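Local coordinates for toxin secretion ATP-binding protein (PDB 3B79) that probably serves in ATP-driven export across the cell membrane as an ABC transporter, of which this is the N-terminal peptidase C39-like domain, at residues S67-A72 against G119-V124. Sequence-based numbering, arbitrary orientation. Where two conformers were deposited one is given.
Sequences SLILPA and GRYFLV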
ATOM      1  N   SER A  67      14.089   4.656  -0.550  0.50 10.85           N
ATOM      2  CA  SER A  67      13.703   4.197  -1.877  0.50 10.50           C
ATOM      3  C   SER A  67      13.882   2.687  -2.013  0.50 10.82           C
ATOM      4  O   SER A  67      13.114   2.006  -2.690  0.50 10.82           O
ATOM      5  CB  SER A  67      14.511   4.941  -2.930  0.50 11.35           C
ATOM      6  OG  SER A  67      15.856   4.594  -2.868  0.60 11.96           O
ATOM      7  N   LEU A  68      14.906   2.158  -1.339  1.00 11.00           N
ATOM      8  CA  LEU A  68      15.272   0.758  -1.475  1.00 11.75           C
ATOM      9  C   LEU A  68      14.152  -0.191  -1.097  1.00 10.95           C
ATOM     10  O   LEU A  68      14.104  -1.317  -1.631  1.00 13.56           O
ATOM     11  CB  LEU A  68      16.513   0.406  -0.617  1.00 12.52           C
ATOM     12  CG  LEU A  68      17.821   0.952  -1.193  1.00 13.13           C
ATOM     13  CD1 LEU A  68      18.970   0.933  -0.259  1.00 15.50           C
ATOM     14  CD2 LEU A  68      18.188   0.023  -2.328  1.00 18.84           C
ATOM     15  N   ILE A  69      13.222   0.233  -0.210  1.00 10.36           N
ATOM     16  CA  ILE A  69      12.199  -0.736   0.216  1.00 11.87           C
ATOM     17  C   ILE A  69      10.941  -0.665  -0.628  1.00 10.78           C
ATOM     18  O   ILE A  69      10.032  -1.499  -0.442  1.00 12.71           O
ATOM     19  CB  ILE A  69      11.783  -0.532   1.713  1.00 11.64           C
ATOM     20  CG1 ILE A  69      10.970   0.753   1.960  1.00 13.32           C
ATOM     21  CG2 ILE A  69      12.983  -0.699   2.616  1.00 13.57           C
ATOM     22  CD1 ILE A  69      10.141   0.677   3.233  1.00 15.28           C
ATOM     23  N   LEU A  70      10.892   0.272  -1.567  1.00 10.24           N
ATOM     24  CA  LEU A  70       9.643   0.489  -2.293  1.00 10.31           C
ATOM     25  C   LEU A  70       9.427  -0.646  -3.302  1.00 11.68           C
ATOM     26  O   LEU A  70      10.395  -1.218  -3.795  1.00 12.46           O
ATOM     27  CB  LEU A  70       9.720   1.858  -2.944  1.00 11.46           C
ATOM     28  CG  LEU A  70       9.857   3.015  -1.940  1.00 10.29           C
ATOM     29  CD1 LEU A  70       9.899   4.368  -2.729  1.00 12.71           C
ATOM     30  CD2 LEU A  70       8.790   3.053  -0.867  1.00 11.51           C
ATOM     31  N   PRO A  71       8.175  -0.967  -3.650  1.00 10.78           N
ATOM     32  CA  PRO A  71       6.943  -0.261  -3.216  1.00 10.14           C
ATOM     33  C   PRO A  71       6.541  -0.585  -1.763  1.00 10.02           C
ATOM     34  O   PRO A  71       6.666  -1.733  -1.293  1.00 10.68           O
ATOM     35  CB  PRO A  71       5.871  -0.817  -4.178  1.00 11.49           C
ATOM     36  CG  PRO A  71       6.385  -2.187  -4.555  1.00 12.68           C
ATOM     37  CD  PRO A  71       7.930  -2.005  -4.681  1.00 12.12           C
ATOM     38  N   ALA A  72       6.054   0.446  -1.079  1.00  9.62           N
ATOM     39  CA  ALA A  72       5.545   0.319   0.307  1.00  8.85           C
ATOM     40  C   ALA A  72       4.079   0.685   0.322  1.00  9.00           C
ATOM     41  O   ALA A  72       3.569   1.307  -0.631  1.00 10.26           O
ATOM     42  CB  ALA A  72       6.310   1.227   1.227  1.00 10.68           C
ATOM     43  N   GLY A 119       2.033   8.810   8.944  1.00 11.42           N
ATOM     44  CA  GLY A 119       3.243   8.439   9.672  1.00 11.29           C
ATOM     45  C   GLY A 119       3.434   6.943   9.813  1.00 10.02           C
ATOM     46  O   GLY A 119       4.439   6.501  10.381  1.00 11.02           O
ATOM     47  N   ARG A 120       2.456   6.152   9.361  1.00 10.12           N
ATOM     48  CA  ARG A 120       2.523   4.689   9.450  1.00 10.05           C
ATOM     49  C   ARG A 120       2.536   4.089   8.049  1.00  9.68           C
ATOM     50  O   ARG A 120       1.775   4.534   7.169  1.00 10.13           O
ATOM     51  CB  ARG A 120       1.316   4.154  10.219  1.00 10.69           C
ATOM     52  CG  ARG A 120       1.277   4.651  11.661  1.00 12.12           C
ATOM     53  CD  ARG A 120       0.053   4.126  12.437  1.00 14.40           C
ATOM     54  NE  ARG A 120      -1.259   4.528  11.915  1.00 17.09           N
ATOM     55  CZ  ARG A 120      -1.873   5.706  12.000  1.00 22.04           C
ATOM     56  NH1 ARG A 120      -1.312   6.781  12.602  1.00 23.62           N
ATOM     57  NH2 ARG A 120      -3.106   5.771  11.457  1.00 21.68           N
ATOM     58  N   TYR A 121       3.374   3.076   7.832  1.00  9.33           N
ATOM     59  CA  TYR A 121       3.429   2.413   6.520  1.00 10.05           C
ATOM     60  C   TYR A 121       3.710   0.931   6.726  1.00  9.08           C
ATOM     61  O   TYR A 121       4.110   0.526   7.822  1.00 10.40           O
ATOM     62  CB  TYR A 121       4.531   3.067   5.630  1.00 10.52           C
ATOM     63  CG  TYR A 121       5.930   2.683   6.084  1.00  9.99           C
ATOM     64  CD1 TYR A 121       6.607   1.648   5.450  1.00 10.89           C
ATOM     65  CD2 TYR A 121       6.568   3.364   7.151  1.00 11.44           C
ATOM     66  CE1 TYR A 121       7.871   1.265   5.921  1.00 12.41           C
ATOM     67  CE2 TYR A 121       7.821   2.981   7.596  1.00 12.61           C
ATOM     68  CZ  TYR A 121       8.440   1.949   6.971  1.00 12.31           C
ATOM     69  OH  TYR A 121       9.679   1.552   7.432  1.00 15.74           O
ATOM     70  N   PHE A 122       3.502   0.130   5.677  1.00  8.65           N
ATOM     71  CA  PHE A 122       3.894  -1.281   5.672  1.00  9.48           C
ATOM     72  C   PHE A 122       5.052  -1.497   4.757  1.00  9.14           C
ATOM     73  O   PHE A 122       5.031  -1.106   3.565  1.00  9.73           O
ATOM     74  CB  PHE A 122       2.756  -2.205   5.248  1.00  9.98           C
ATOM     75  CG  PHE A 122       1.671  -2.289   6.281  1.00  9.88           C
ATOM     76  CD1 PHE A 122       1.630  -3.400   7.133  1.00 10.24           C
ATOM     77  CD2 PHE A 122       0.670  -1.315   6.394  1.00 12.39           C
ATOM     78  CE1 PHE A 122       0.643  -3.505   8.094  1.00 11.43           C
ATOM     79  CE2 PHE A 122      -0.332  -1.451   7.376  1.00 12.69           C
ATOM     80  CZ  PHE A 122      -0.315  -2.540   8.212  1.00 12.10           C
ATOM     81  N   LEU A 123       6.069  -2.157   5.316  0.50  9.20           N
ATOM     82  CA  LEU A 123       7.180  -2.742   4.568  0.50 10.14           C
ATOM     83  C   LEU A 123       6.748  -4.094   4.031  0.50 10.59           C
ATOM     84  O   LEU A 123       6.366  -4.957   4.833  0.50 11.19           O
ATOM     85  CB  LEU A 123       8.358  -2.989   5.530  0.50 11.18           C
ATOM     86  CG  LEU A 123       9.480  -3.887   4.979  0.50 12.76           C
ATOM     87  CD1 LEU A 123      10.230  -3.226   3.815  0.50 12.43           C
ATOM     88  CD2 LEU A 123      10.480  -4.298   6.049  0.50 14.03           C
ATOM     89  N   VAL A 124       6.818  -4.296   2.711  1.00 10.59           N
ATOM     90  CA  VAL A 124       6.298  -5.522   2.107  1.00 10.83           C
ATOM     91  C   VAL A 124       7.427  -6.185   1.346  1.00 11.57           C
ATOM     92  O   VAL A 124       8.143  -5.500   0.575  1.00 12.66           O
ATOM     93  CB  VAL A 124       5.114  -5.217   1.167  1.00 12.32           C
ATOM     94  CG1 VAL A 124       4.512  -6.535   0.674  1.00 14.65           C
ATOM     95  CG2 VAL A 124       4.030  -4.417   1.844  1.00 14.16           C
TER
HETATM   96  O   HOH W   1       7.847  -2.080   1.208  1.00 11.29           O
HETATM   97  O   HOH W   2       7.850  -4.136  -1.854  1.00 14.08           O
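I69 meets Y121 and L123 where the loop leading into strand 72-76 runs up beside strand 120-126, its antiparallel neighbour in the six-stranded sheet of this C39-like domain. The isoleucine sits at the end of a short 3-10 turn, which L70 N closes by bonding to S67 O. With chi1 at 70°, I69 CG1 lies between its own backbone N and carbonyl carbon, and an extended chi2 of 158° carries CD1 out toward the tyrosine; the two side chains meet tip to tip, I69 CD1 coming 3.6 Å from Y121 CE1 at an oblique angle to the ring. In one of its two conformers, L123 crosses the isoleucine at about a right angle: its CG is anti to the backbone N (167°), and CD1 lies against the branch point, 3.8 Å from I69 CB and 3.9 Å from I69 CG2. Deeper in, A72 CB packs 3.5 Å from F122 O, while the F122 ring turns away toward L44 and P45 of helix 44-51.

Beyond A72 the strands pair directly, F122 with I73. Before it, the chain, with a cis peptide bond ahead of P71, makes no direct hydrogen bond to 119-124, and two waters bridge the backbones instead. One accepts from V124 N (2.9 Å) and lies within donating distance of I69 O and P71 O; the other donates to P71 O at 2.7 Å and to V124 O at 2.8 Å.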